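Local coordinates for Fe-regulated protein B (Neisseria meningitidis, PDB 4AIP) that imports iron across the outer membrane as a TonB-dependent transporter, the iron possibly carried by a siderophore, at residues 68-73 against 146-151; 633-638 against 656-661; 646-651 against 693-698; 224-229 against 728-733. One frame throughout, in Å; residues are numbered along the deposited sequence.

Contact 1: residues 68-73 against 146-151; sequences RTNIVT and VVSVQK
Ser148 holds OG anti to its own carbonyl carbon (chi1 -73°), which turns the hydroxyl onto Asn70, while Val149 sets CG1 between its backbone N and carbonyl carbon (chi1 70°), toward Arg68 and Ile71. Both meetings adjoin a classic beta bulge, Ile71 and Val72 opposite Val147, in the antiparallel pairing of strands 67-73 and 144-151, part of the plug domain that fills the barrel of a TonB-dependent transporter. Before the bulge, Arg68 and Val149 are a hydrogen-bonded pair: Arg68 N donates to Val149 O at 3.0 Å and Val149 N to Arg68 O at 2.8 Å. Beyond it the register has slipped by two, and Val147 N reaches Val72 O at 3.3 Å. The carbonyl O of Val147 collects a weak bond from each N-H of the bulge. Where the chain swings out at Asn70, the serine hydroxyl stands in for a backbone acceptor, Asn70 N to Ser148 OG being 2.6 Å and nearly straight at 173°. The tip of Ile71 packs obliquely on Val149, CD1 to CG1 3.5 Å, and the Val72 and Val147 side chains run abreast against Leu88 and Met85. Farther along, Lys151 NZ stands at the edge of the Arg68 guanidinium, 4.1 Å from NH1. Both cations form salt bridges to Glu590 of the barrel, which joins plug to wall; the shared carboxylate probably balances their charge. At the other end, Asn70 OD1 rests 3.4 Å from Val146 CG1.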
# COMPACT_ATOMS: atom_id res chain seq x y z
N ARG B 68 34.34 17.64 -8.73
CA ARG B 68 34.27 17.53 -7.29
C ARG B 68 33.75 16.14 -6.98
O ARG B 68 32.58 15.79 -7.24
CB ARG B 68 33.44 18.64 -6.69
CG ARG B 68 34.18 19.43 -5.60
CD ARG B 68 33.64 20.86 -5.61
NE ARG B 68 34.04 21.60 -4.39
CZ ARG B 68 33.92 22.94 -4.26
NH1 ARG B 68 33.44 23.68 -5.27
NH2 ARG B 68 34.32 23.54 -3.13
N THR B 69 34.69 15.31 -6.52
CA THR B 69 34.44 13.93 -6.23
C THR B 69 33.97 13.85 -4.79
O THR B 69 34.56 14.47 -3.93
CB THR B 69 35.72 13.04 -6.48
OG1 THR B 69 36.03 13.05 -7.89
CG2 THR B 69 35.51 11.59 -6.02
N ASN B 70 32.93 13.06 -4.54
CA ASN B 70 32.50 12.74 -3.18
C ASN B 70 32.18 13.97 -2.39
O ASN B 70 32.71 14.17 -1.30
CB ASN B 70 33.57 11.93 -2.43
CG ASN B 70 33.61 10.48 -2.87
OD1 ASN B 70 32.91 10.08 -3.77
ND2 ASN B 70 34.43 9.70 -2.20
N ILE B 71 31.33 14.82 -2.96
CA ILE B 71 30.84 16.01 -2.28
C ILE B 71 30.09 15.62 -1.03
O ILE B 71 30.24 16.22 0.01
CB ILE B 71 29.86 16.78 -3.17
CG1 ILE B 71 30.60 17.59 -4.20
CG2 ILE B 71 29.01 17.73 -2.39
CD1 ILE B 71 29.64 18.17 -5.17
N VAL B 72 29.29 14.58 -1.16
CA VAL B 72 28.57 14.03 -0.04
C VAL B 72 29.03 12.61 0.14
O VAL B 72 29.07 11.85 -0.80
CB VAL B 72 27.06 14.02 -0.31
CG1 VAL B 72 26.34 13.51 0.90
CG2 VAL B 72 26.58 15.42 -0.72
N THR B 73 29.39 12.27 1.36
CA THR B 73 29.71 10.92 1.67
C THR B 73 28.57 10.40 2.52
O THR B 73 27.83 11.16 3.18
CB THR B 73 31.02 10.70 2.47
OG1 THR B 73 31.02 11.45 3.64
CG2 THR B 73 32.07 11.22 1.90
N VAL B 146 27.25 8.08 -2.41
CA VAL B 146 28.08 9.23 -2.75
C VAL B 146 27.39 10.06 -3.82
O VAL B 146 26.62 9.54 -4.66
CB VAL B 146 29.48 8.82 -3.27
CG1 VAL B 146 30.40 8.49 -2.12
CG2 VAL B 146 29.44 7.63 -4.16
N VAL B 147 27.64 11.37 -3.73
CA VAL B 147 27.32 12.32 -4.78
C VAL B 147 28.61 13.03 -5.15
O VAL B 147 29.39 13.43 -4.27
CB VAL B 147 26.25 13.33 -4.34
CG1 VAL B 147 25.82 14.16 -5.48
CG2 VAL B 147 25.04 12.58 -3.78
N SER B 148 28.83 13.17 -6.45
CA SER B 148 29.96 13.88 -7.04
C SER B 148 29.38 14.75 -8.16
O SER B 148 28.21 14.61 -8.54
CB SER B 148 30.94 12.88 -7.67
OG SER B 148 31.71 12.13 -6.70
N VAL B 149 30.20 15.65 -8.68
CA VAL B 149 29.76 16.62 -9.72
C VAL B 149 30.89 16.79 -10.74
O VAL B 149 32.08 16.68 -10.42
CB VAL B 149 29.29 17.98 -9.08
CG1 VAL B 149 30.46 18.70 -8.53
CG2 VAL B 149 28.54 18.85 -10.04
N GLN B 150 30.50 16.97 -11.98
CA GLN B 150 31.45 17.24 -13.04
C GLN B 150 30.79 18.31 -13.88
O GLN B 150 29.60 18.18 -14.28
CB GLN B 150 31.87 15.96 -13.83
CG GLN B 150 31.12 15.60 -15.13
CD GLN B 150 31.45 16.48 -16.41
OE1 GLN B 150 32.32 17.37 -16.44
NE2 GLN B 150 30.70 16.20 -17.47
N LYS B 151 31.55 19.38 -14.13
CA LYS B 151 30.96 20.64 -14.62
C LYS B 151 31.47 20.93 -15.99
O LYS B 151 32.65 20.70 -16.27
CB LYS B 151 31.30 21.78 -13.68
CG LYS B 151 30.96 21.50 -12.23
CD LYS B 151 31.21 22.75 -11.34
CE LYS B 151 31.66 22.27 -9.97
NZ LYS B 151 31.57 23.27 -8.89

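Contact 2: residues 633-638 against 656-661; sequences GRTWTA and RYVQKA
Two neighbouring strands of the transmembrane barrel, 635-644 and 649-662, form an antiparallel hairpin, and the contact lies at its open end, where both chains pass into loops. Trp636 and Tyr657 are the hydrogen-bonded pair: Trp636 N donates to Tyr657 O at 2.6 Å and Tyr657 N to Trp636 O at 2.7 Å. Their rings leave on the face turned away from the plug, exposed, with Trp636 CD1 meeting the edge of the tyrosine ring at CD2, 4.0 Å off; their place is consistent with the aromatic belt of outer-membrane barrels. Gln659 connects strand to loop. Its chain, extended beyond CG, lays the amide almost coplanar with the indole, 21° apart, and OE1 receives Trp636 NE1 on a lone pair at 2.6 Å. The same oxygen sits over one face of the Arg634 guanidinium, 3.3 Å from CZ, whose plane is turned 76° from the amide; no hydrogen bond joins them. Past the paired strands, a water takes Arg634 N at 2.8 Å and gives to Lys660 O at 2.9 Å, bridging the two chains. On the opposite face, Thr635 CG2 covers one face of the Arg656 guanidinium and Thr637 CG2 approaches it obliquely. Arg656 CG is anti to the backbone N (chi1 172°) and the chain runs extended, carrying NH1 to the carbonyl of Glu92 in the plug, while Thr637 OG1 bonds to Glu91 O. The charge of Arg634 over OE1 would probably polarise the amide carbonyl, whose one hydrogen bond across the contact comes from the indole N-H.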
# COMPACT_ATOMS: atom_id res chain seq x y z
N GLY B 633 21.59 34.51 -9.45
CA GLY B 633 22.42 35.53 -8.84
C GLY B 633 23.74 34.94 -8.39
O GLY B 633 23.86 33.73 -8.15
N ARG B 634 24.75 35.77 -8.31
CA ARG B 634 25.96 35.29 -7.74
C ARG B 634 25.69 34.68 -6.35
O ARG B 634 24.98 35.28 -5.53
CB ARG B 634 26.92 36.43 -7.59
CG ARG B 634 28.10 35.95 -6.82
CD ARG B 634 29.35 36.41 -7.41
NE ARG B 634 29.95 37.41 -6.54
CZ ARG B 634 29.63 38.70 -6.57
NH1 ARG B 634 28.70 39.12 -7.42
NH2 ARG B 634 30.23 39.55 -5.75
N THR B 635 26.28 33.52 -6.08
CA THR B 635 25.86 32.74 -4.94
C THR B 635 27.00 32.53 -4.02
O THR B 635 28.05 32.02 -4.42
CB THR B 635 25.30 31.40 -5.42
OG1 THR B 635 24.05 31.63 -6.08
CG2 THR B 635 25.07 30.42 -4.29
N TRP B 636 26.78 32.88 -2.77
CA TRP B 636 27.76 32.69 -1.72
C TRP B 636 27.25 31.62 -0.77
O TRP B 636 26.07 31.58 -0.42
CB TRP B 636 27.90 33.99 -0.89
CG TRP B 636 28.33 35.16 -1.68
CD1 TRP B 636 27.54 35.97 -2.48
CD2 TRP B 636 29.64 35.69 -1.75
NE1 TRP B 636 28.29 36.95 -3.03
CE2 TRP B 636 29.59 36.81 -2.60
CE3 TRP B 636 30.85 35.32 -1.18
CZ2 TRP B 636 30.71 37.55 -2.93
CZ3 TRP B 636 32.00 36.09 -1.49
CH2 TRP B 636 31.91 37.18 -2.34
N THR B 637 28.16 30.78 -0.30
CA THR B 637 27.77 29.85 0.75
C THR B 637 28.88 29.80 1.74
O THR B 637 30.01 30.00 1.37
CB THR B 637 27.54 28.39 0.25
OG1 THR B 637 28.78 27.88 -0.24
CG2 THR B 637 26.48 28.34 -0.79
N ALA B 638 28.55 29.47 2.97
CA ALA B 638 29.52 29.42 4.03
C ALA B 638 29.03 28.45 5.10
O ALA B 638 27.80 28.32 5.32
CB ALA B 638 29.67 30.86 4.67
N ARG B 656 23.51 30.34 2.94
CA ARG B 656 23.62 30.42 1.52
C ARG B 656 22.98 31.79 1.17
O ARG B 656 21.91 32.14 1.65
CB ARG B 656 22.91 29.21 0.86
CG ARG B 656 22.76 29.25 -0.70
CD ARG B 656 21.93 28.09 -1.20
NE ARG B 656 21.85 27.98 -2.66
CZ ARG B 656 22.78 27.37 -3.43
NH1 ARG B 656 23.94 26.90 -2.91
NH2 ARG B 656 22.60 27.27 -4.73
N TYR B 657 23.70 32.58 0.39
CA TYR B 657 23.23 33.89 0.06
C TYR B 657 23.34 33.97 -1.40
O TYR B 657 24.45 33.78 -1.94
CB TYR B 657 24.08 34.97 0.71
CG TYR B 657 23.52 36.31 0.36
CD1 TYR B 657 22.32 36.75 0.94
CD2 TYR B 657 24.15 37.13 -0.61
CE1 TYR B 657 21.74 37.98 0.57
CE2 TYR B 657 23.58 38.35 -0.97
CZ TYR B 657 22.38 38.76 -0.39
OH TYR B 657 21.84 39.96 -0.75
N VAL B 658 22.20 34.19 -2.06
CA VAL B 658 22.19 34.44 -3.48
C VAL B 658 21.79 35.90 -3.73
O VAL B 658 20.72 36.35 -3.31
CB VAL B 658 21.36 33.34 -4.33
CG1 VAL B 658 20.78 32.23 -3.49
CG2 VAL B 658 20.32 33.94 -5.29
N GLN B 659 22.66 36.63 -4.40
CA GLN B 659 22.43 38.02 -4.79
C GLN B 659 21.37 38.20 -5.85
O GLN B 659 20.93 37.26 -6.54
CB GLN B 659 23.72 38.63 -5.33
CG GLN B 659 24.76 38.86 -4.27
CD GLN B 659 26.09 39.25 -4.89
OE1 GLN B 659 27.15 38.85 -4.42
NE2 GLN B 659 26.02 40.02 -5.96
N LYS B 660 20.95 39.46 -5.95
CA LYS B 660 19.97 39.91 -6.93
C LYS B 660 20.52 39.60 -8.31
O LYS B 660 21.72 39.74 -8.56
CB LYS B 660 19.76 41.42 -6.79
CG LYS B 660 18.59 41.96 -7.59
CD LYS B 660 18.94 43.34 -8.11
CE LYS B 660 17.74 43.96 -8.73
NZ LYS B 660 17.79 45.46 -8.58
N ALA B 661 19.62 39.15 -9.19
CA ALA B 661 19.98 38.72 -10.54
C ALA B 661 19.10 39.49 -11.45
O ALA B 661 17.98 39.86 -11.02
CB ALA B 661 19.72 37.21 -10.73
O HOH W 1 24.22 38.45 -9.10

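Contact 3: residues 646-651 against 693-698; sequences NPNLEI and NWKPLG
Asn648 meets Lys695 twice, through backbone and side chain. Its carbonyl O receives Lys695 N at 3.0 Å, and with CG anti to the backbone N (chi1 -170°) its amide lies obliquely across the lysine chain, OD1 3.4 Å from CD. A water completes the junction, accepting from Asn648 N at 2.7 Å and donating to Lys695 O at 3.0 Å. One step along, Leu649 CD1 presses on Trp694 CB at 3.3 Å. Glu650 and Asn693 follow as an antiparallel hydrogen-bonded pair, with Glu650 N to Asn693 O 3.0 Å and Asn693 N to Glu650 O 2.8 Å. These bonds join barrel strands 649-662 and 681-694 where both reach short turns, consistent with the periplasmic rim. Around this shell, a type I turn from Lys695 to Gly698 lays Pro696 CG over one face of the Trp694 indole, while Pro647, after a cis peptide bond, touches the ring obliquely. Arg643 of the adjoining strand positions both asparagines, bonding to Asn648 OD1 and Asn693 OD1; Lys695 NZ goes to Asn703 and to a salt bridge with Glu79. Pro696 also packs on Phe212 of the second subunit. Buried Lys695 thus carries its charge past the Asn648 amide to an anionic partner, which should keep the amine protonated.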
# COMPACT_ATOMS: atom_id res chain seq x y z
N ASN B 646 33.96 15.62 23.96
CA ASN B 646 32.99 15.02 24.89
C ASN B 646 31.84 15.93 25.28
O ASN B 646 32.08 16.97 25.85
CB ASN B 646 33.69 14.64 26.19
CG ASN B 646 32.99 13.51 26.87
OD1 ASN B 646 32.31 13.69 27.87
ND2 ASN B 646 33.11 12.31 26.29
N PRO B 647 30.60 15.55 25.00
CA PRO B 647 30.08 14.42 24.23
C PRO B 647 30.43 14.54 22.74
O PRO B 647 30.93 15.59 22.29
CB PRO B 647 28.57 14.52 24.43
CG PRO B 647 28.31 15.98 24.75
CD PRO B 647 29.52 16.43 25.49
N ASN B 648 30.21 13.48 21.97
CA ASN B 648 30.50 13.53 20.53
C ASN B 648 29.33 14.22 19.86
O ASN B 648 28.28 13.63 19.66
CB ASN B 648 30.70 12.15 19.96
CG ASN B 648 31.21 12.16 18.57
OD1 ASN B 648 30.74 12.91 17.71
ND2 ASN B 648 32.17 11.31 18.31
N LEU B 649 29.54 15.50 19.54
CA LEU B 649 28.48 16.39 19.15
C LEU B 649 29.05 17.53 18.29
O LEU B 649 30.01 18.21 18.66
CB LEU B 649 27.80 16.94 20.41
CG LEU B 649 26.68 18.00 20.35
CD1 LEU B 649 25.34 17.47 19.73
CD2 LEU B 649 26.46 18.61 21.79
N GLU B 650 28.48 17.71 17.11
CA GLU B 650 28.87 18.80 16.30
C GLU B 650 27.68 19.71 16.28
O GLU B 650 26.51 19.21 16.05
CB GLU B 650 29.23 18.34 14.87
CG GLU B 650 30.02 19.36 14.12
CD GLU B 650 30.58 18.88 12.80
OE1 GLU B 650 29.77 18.61 11.87
OE2 GLU B 650 31.83 18.84 12.69
N ILE B 651 27.94 21.00 16.54
CA ILE B 651 26.97 22.06 16.26
C ILE B 651 27.56 23.00 15.28
O ILE B 651 28.78 23.24 15.30
CB ILE B 651 26.62 22.95 17.47
CG1 ILE B 651 27.87 23.69 18.01
CG2 ILE B 651 25.85 22.14 18.54
CD1 ILE B 651 27.84 23.90 19.58
N ASN B 693 24.66 17.30 15.22
CA ASN B 693 24.73 15.85 15.13
C ASN B 693 25.28 15.27 16.45
O ASN B 693 26.42 15.54 16.86
CB ASN B 693 25.62 15.45 13.95
CG ASN B 693 26.05 13.99 13.98
OD1 ASN B 693 27.19 13.68 14.25
ND2 ASN B 693 25.13 13.08 13.68
N TRP B 694 24.47 14.48 17.14
CA TRP B 694 25.07 13.72 18.24
C TRP B 694 25.09 12.24 18.14
O TRP B 694 24.20 11.62 17.54
CB TRP B 694 24.76 14.27 19.64
CG TRP B 694 23.79 13.71 20.54
CD1 TRP B 694 22.41 13.79 20.45
CD2 TRP B 694 24.05 13.10 21.82
NE1 TRP B 694 21.79 13.18 21.57
CE2 TRP B 694 22.78 12.74 22.40
CE3 TRP B 694 25.22 12.72 22.45
CZ2 TRP B 694 22.67 12.11 23.62
CZ3 TRP B 694 25.11 12.07 23.69
CH2 TRP B 694 23.83 11.77 24.26
N LYS B 695 26.18 11.72 18.68
CA LYS B 695 26.55 10.37 18.50
C LYS B 695 26.65 9.89 19.90
O LYS B 695 27.77 9.83 20.45
CB LYS B 695 27.91 10.27 17.81
CG LYS B 695 27.95 10.52 16.30
CD LYS B 695 29.38 10.41 15.82
CE LYS B 695 29.53 11.00 14.44
NZ LYS B 695 28.66 10.24 13.48
N PRO B 696 25.52 9.50 20.50
CA PRO B 696 25.44 9.18 21.91
C PRO B 696 26.25 7.96 22.33
O PRO B 696 26.45 7.72 23.51
CB PRO B 696 23.95 8.91 22.11
CG PRO B 696 23.26 9.52 20.89
CD PRO B 696 24.24 9.25 19.82
N LEU B 697 26.71 7.18 21.34
CA LEU B 697 27.34 5.92 21.59
C LEU B 697 28.81 5.95 21.29
O LEU B 697 29.51 5.02 21.63
CB LEU B 697 26.62 4.76 20.83
CG LEU B 697 25.19 4.36 21.29
CD1 LEU B 697 24.76 3.25 20.42
CD2 LEU B 697 25.00 3.91 22.76
N GLY B 698 29.30 7.04 20.67
CA GLY B 698 30.73 7.18 20.31
C GLY B 698 31.11 6.71 18.92
O GLY B 698 32.16 7.16 18.35
O HOH W 2 28.92 11.21 22.79

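Contact 4: residues 224-229 against 728-733; sequences KDYEAG and PGVGRD
Tyr226 is the residue most covered by segment 728-733. Its ring CG stands between the backbone N and the carbonyl carbon (chi1 74°), and from there the ring lies along Pro728, Gly729 and Val730. The phenol OH donates to Pro728 O at 2.7 Å, that oxygen lying at the ring edge, close to its plane. Val730 comes instead over one face: its CG2 is 4.2 Å from the ring centroid and 26° off the normal, a CH-pi contact, while its CA stands 3.7 Å from Tyr226 CD2. The Pro728 ring serves two partners, setting CG 3.5 Å from Ala228 CB and CD 3.5 Å from Tyr226 OH, so the hydroxyl touches both the carbonyl and the ring of one proline. Neither segment is regular strand or helix here: 224-229 follows barrel strand 212-223 in a long loop, probably extracellular, and 728-733, within the predicted TonB C-terminal box, leads into the last strand, 733-741, which closes the barrel against 185-194. The two chains pass almost at right angles, and Gly731 is where their backbones come together. Its N-H goes to a lone pair of Glu227 O at 2.7 Å, in the carbonyl plane though bent at the hydrogen (140°). With no side chain in the way, Gly731 CA comes to 3.4 Å from Gly229 N. Asn196 holds both chains from outside, its OD1 taking Glu227 N and its ND2 giving to Arg732 O.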
# COMPACT_ATOMS: atom_id res chain seq x y z
N LYS B 224 3.80 16.95 3.89
CA LYS B 224 2.61 17.77 3.68
C LYS B 224 2.92 19.01 2.84
O LYS B 224 4.07 19.26 2.53
CB LYS B 224 2.05 18.17 5.04
CG LYS B 224 0.92 17.31 5.51
CD LYS B 224 1.16 15.84 5.52
CE LYS B 224 -0.10 15.13 5.00
NZ LYS B 224 0.11 13.69 4.67
N ASP B 225 1.87 19.76 2.45
CA ASP B 225 2.01 21.12 1.95
C ASP B 225 2.97 21.90 2.86
O ASP B 225 2.78 21.91 4.12
CB ASP B 225 0.66 21.83 1.91
CG ASP B 225 -0.19 21.33 0.78
OD1 ASP B 225 0.31 20.54 -0.07
OD2 ASP B 225 -1.36 21.75 0.68
N TYR B 226 4.01 22.51 2.26
CA TYR B 226 4.98 23.25 3.03
C TYR B 226 4.58 24.70 3.19
O TYR B 226 3.96 25.30 2.31
CB TYR B 226 6.40 23.12 2.44
CG TYR B 226 6.63 23.91 1.17
CD1 TYR B 226 6.35 23.35 -0.07
CD2 TYR B 226 7.14 25.21 1.23
CE1 TYR B 226 6.57 24.04 -1.24
CE2 TYR B 226 7.36 25.94 0.04
CZ TYR B 226 7.07 25.33 -1.19
OH TYR B 226 7.24 26.03 -2.36
N GLU B 227 4.96 25.25 4.34
CA GLU B 227 4.75 26.65 4.65
C GLU B 227 5.95 27.46 4.14
O GLU B 227 7.08 27.17 4.48
CB GLU B 227 4.59 26.78 6.15
CG GLU B 227 4.26 28.16 6.67
CD GLU B 227 3.87 28.13 8.15
OE1 GLU B 227 3.11 27.21 8.55
OE2 GLU B 227 4.33 29.03 8.89
N ALA B 228 5.70 28.45 3.28
CA ALA B 228 6.78 29.36 2.85
C ALA B 228 7.14 30.34 3.98
O ALA B 228 6.48 30.38 5.02
CB ALA B 228 6.38 30.09 1.64
N GLY B 229 8.20 31.11 3.76
CA GLY B 229 8.64 32.10 4.72
C GLY B 229 7.60 33.18 4.98
O GLY B 229 6.55 33.27 4.33
N PRO B 728 7.86 29.36 -3.75
CA PRO B 728 8.86 29.91 -2.83
C PRO B 728 9.68 28.84 -2.16
O PRO B 728 9.33 27.67 -2.19
CB PRO B 728 8.01 30.68 -1.79
CG PRO B 728 6.66 30.10 -1.85
CD PRO B 728 6.49 29.39 -3.19
N GLY B 729 10.79 29.25 -1.56
CA GLY B 729 11.59 28.35 -0.69
C GLY B 729 10.80 27.92 0.54
O GLY B 729 9.79 28.55 0.93
N VAL B 730 11.26 26.85 1.18
CA VAL B 730 10.53 26.37 2.30
C VAL B 730 10.77 27.38 3.37
O VAL B 730 11.90 27.86 3.56
CB VAL B 730 10.93 24.92 2.75
CG1 VAL B 730 10.11 24.48 3.99
CG2 VAL B 730 10.72 23.85 1.57
N GLY B 731 9.71 27.76 4.05
CA GLY B 731 9.91 28.56 5.22
C GLY B 731 10.66 27.76 6.25
O GLY B 731 11.18 26.68 5.99
N ARG B 732 10.74 28.30 7.44
CA ARG B 732 11.45 27.65 8.52
C ARG B 732 10.88 26.26 8.88
O ARG B 732 9.70 26.03 8.72
CB ARG B 732 11.30 28.58 9.68
CG ARG B 732 11.75 28.13 10.97
CD ARG B 732 11.03 29.10 11.92
NE ARG B 732 11.92 29.61 12.96
CZ ARG B 732 12.46 28.83 13.91
NH1 ARG B 732 12.18 27.53 13.95
NH2 ARG B 732 13.27 29.34 14.84
N ASP B 733 11.74 25.37 9.39
CA ASP B 733 11.55 23.90 9.37
C ASP B 733 12.49 23.37 10.41
O ASP B 733 13.72 23.61 10.35
CB ASP B 733 11.97 23.33 7.99
CG ASP B 733 11.62 21.79 7.81
OD1 ASP B 733 10.69 21.29 8.50
OD2 ASP B 733 12.25 21.08 6.92

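Contact 1 belongs to the plug, the other three to the barrel and its loops. Its nearest atoms are about 8 Å from contact 2, and Glu92 spans part of that gap: its carbonyl takes Arg656 of contact 2 while the Ile71 side chain of contact 1 packs on the same residue. Contacts 2 and 3 share strand 649-662, which pairs with 635-644 in one and 681-694 in the other, their centres about 31 Å apart. Contact 4 joins loops far apart in sequence, its centre about 20 Å from that of contact 2. All four lie away from the detergent pocket, although contact 3 packs on Phe212 and Glu209 of the second subunit, residues that line this pocket in the present chain.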